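Local structure of 2-dehydropantoate 2-reductase (Porphyromonas gingivalis, 2QYT) at residues S206-A211 / D258-M263. The protein probably catalyses the NADPH-dependent reduction of ketopantoate (2-dehydropantoate) to pantoate, the second of two steps from 3-methyl-2-oxobutanoate to pantoate in pantothenate biosynthesis. Numbering follows the deposited sequence.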
loop_
_atom_site.group_PDB
_atom_site.type_symbol
_atom_site.label_atom_id
_atom_site.label_comp_id
_atom_site.label_asym_id
_atom_site.label_seq_id
_atom_site.Cartn_x
_atom_site.Cartn_y
_atom_site.Cartn_z
ATOM N N SER A 206 3.180 2.843 -12.285
ATOM C CA SER A 206 2.675 3.817 -13.247
ATOM C C SER A 206 3.144 3.400 -14.656
ATOM O O SER A 206 2.331 3.044 -15.507
ATOM C CB SER A 206 3.142 5.228 -12.862
ATOM O OG SER A 206 2.682 6.216 -13.763
ATOM N N VAL A 207 4.451 3.370 -14.890
ATOM C CA VAL A 207 4.944 3.048 -16.251
ATOM C C VAL A 207 4.381 1.708 -16.733
ATOM O O VAL A 207 3.810 1.643 -17.817
ATOM C CB VAL A 207 6.487 3.111 -16.413
ATOM C CG1 VAL A 207 7.037 4.491 -16.006
ATOM C CG2 VAL A 207 7.162 2.004 -15.644
ATOM N N THR A 208 4.496 0.675 -15.896
ATOM C CA THR A 208 4.071 -0.692 -16.234
ATOM C C THR A 208 2.576 -0.779 -16.528
ATOM O O THR A 208 2.175 -1.348 -17.549
ATOM C CB THR A 208 4.440 -1.708 -15.124
ATOM O OG1 THR A 208 5.854 -1.681 -14.897
ATOM C CG2 THR A 208 4.007 -3.116 -15.510
ATOM N N ALA A 209 1.762 -0.205 -15.643
ATOM C CA ALA A 209 0.314 -0.173 -15.851
ATOM C C ALA A 209 -0.038 0.575 -17.133
ATOM O O ALA A 209 -0.717 0.026 -17.997
ATOM C CB ALA A 209 -0.419 0.415 -14.642
ATOM N N THR A 210 0.443 1.803 -17.294
ATOM C CA THR A 210 0.066 2.551 -18.501
ATOM C C THR A 210 0.547 1.882 -19.803
ATOM O O THR A 210 -0.232 1.742 -20.736
ATOM C CB THR A 210 0.322 4.112 -18.442
ATOM O OG1 THR A 210 0.902 4.573 -19.678
ATOM C CG2 THR A 210 1.195 4.512 -17.287
ATOM N N ALA A 211 1.803 1.440 -19.826
ATOM C CA ALA A 211 2.406 0.788 -21.002
ATOM C C ALA A 211 1.722 -0.512 -21.431
ATOM O O ALA A 211 1.435 -0.681 -22.618
ATOM C CB ALA A 211 3.914 0.576 -20.806
ATOM N N ASP A 258 15.899 -1.742 -15.413
ATOM C CA ASP A 258 16.419 -3.102 -15.300
ATOM C C ASP A 258 15.461 -4.056 -14.579
ATOM O O ASP A 258 15.321 -5.216 -14.977
ATOM C CB ASP A 258 17.793 -3.102 -14.632
ATOM C CG ASP A 258 18.636 -4.277 -15.060
ATOM O OD1 ASP A 258 18.866 -5.175 -14.223
ATOM O OD2 ASP A 258 19.052 -4.312 -16.238
ATOM N N LYS A 259 14.806 -3.550 -13.530
ATOM C CA LYS A 259 13.792 -4.293 -12.767
ATOM C C LYS A 259 12.645 -4.832 -13.646
ATOM O O LYS A 259 12.141 -5.941 -13.415
ATOM C CB LYS A 259 13.249 -3.423 -11.618
ATOM C CG LYS A 259 12.426 -4.170 -10.558
ATOM C CD LYS A 259 13.286 -5.091 -9.684
ATOM C CE LYS A 259 12.483 -6.270 -9.127
ATOM N NZ LYS A 259 13.332 -7.175 -8.308
ATOM N N GLN A 260 12.260 -4.047 -14.654
ATOM C CA GLN A 260 11.287 -4.464 -15.679
ATOM C C GLN A 260 11.733 -5.708 -16.476
ATOM O O GLN A 260 10.895 -6.505 -16.909
ATOM C CB GLN A 260 11.019 -3.315 -16.664
ATOM C CG GLN A 260 10.944 -1.909 -16.048
ATOM C CD GLN A 260 9.534 -1.444 -15.759
ATOM O OE1 GLN A 260 8.556 -2.040 -16.212
ATOM N NE2 GLN A 260 9.423 -0.357 -15.006
ATOM N N ARG A 261 13.046 -5.860 -16.674
ATOM C CA ARG A 261 13.602 -6.978 -17.459
ATOM C C ARG A 261 13.479 -8.337 -16.744
ATOM O O ARG A 261 13.349 -9.376 -17.397
ATOM C CB ARG A 261 15.071 -6.711 -17.838
ATOM C CG ARG A 261 15.336 -5.342 -18.477
ATOM C CD ARG A 261 16.797 -5.172 -18.888
ATOM N NE ARG A 261 17.088 -3.844 -19.440
ATOM C CZ ARG A 261 17.002 -3.515 -20.731
ATOM N NH1 ARG A 261 16.616 -4.409 -21.638
ATOM N NH2 ARG A 261 17.300 -2.283 -21.122
ATOM N N LYS A 262 13.512 -8.308 -15.410
ATOM C CA LYS A 262 13.483 -9.518 -14.564
ATOM C C LYS A 262 12.067 -9.918 -14.123
ATOM O O LYS A 262 11.852 -11.054 -13.653
ATOM C CB LYS A 262 14.380 -9.328 -13.334
ATOM C CG LYS A 262 15.874 -9.168 -13.663
ATOM C CD LYS A 262 16.664 -8.816 -12.401
ATOM C CE LYS A 262 18.155 -8.627 -12.709
ATOM N NZ LYS A 262 18.890 -8.171 -11.488
HETATM N N MSE A 263 11.126 -8.967 -14.265
HETATM C CA MSE A 263 9.697 -9.179 -14.038
HETATM C C MSE A 263 9.174 -10.507 -14.602
HETATM O O MSE A 263 9.455 -10.850 -15.771
HETATM C CB MSE A 263 8.924 -8.012 -14.662
HETATM C CG MSE A 263 7.586 -7.702 -14.008
HETATM SE SE MSE A 263 6.934 -5.902 -14.468
HETATM C CE MSE A 263 6.086 -5.537 -12.724
#
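Between residues 206-211 of helix 194-215 and residues 258-263 at the end of helix 252-262, the nearest CA atoms are those of Thr208 and Gln260, 8.2 Å apart. Both belong to the all-helical C-terminal domain of the ketopantoate reductase fold, which follows the Rossmann-type nucleotide-binding domain in the chain. At this separation, side chains rather than backbones bridge the gap, and the contact is small, burying 144 Å² in all. The Gln260 chain bends at chi2 (-97°), turning the terminal amide across Val207 and Thr208, while Met204 and Ile219 also pack against this side chain. Thr208 OG1 lies 3.0 Å from Gln260 OE1, but its single proton is contested: the carbonyl oxygen of Met204, one turn earlier, is the stronger partner, so the geometry leaves the inter-helix hydrogen bond to OE1 uncertain. Val207 faces the same amide and also packs against Leu233, Leu234 and Val237 of helix 227-244. Selenomethionine Met263, the last residue before the unmodelled residues 264-283, meets Thr208 tip to tip, with SE 4.2 Å from CG2. The other amide atom, Gln260 NE2, is buried without a polar partner in the model and rests 3.3 Å from the methyl carbon CG2 of Val207.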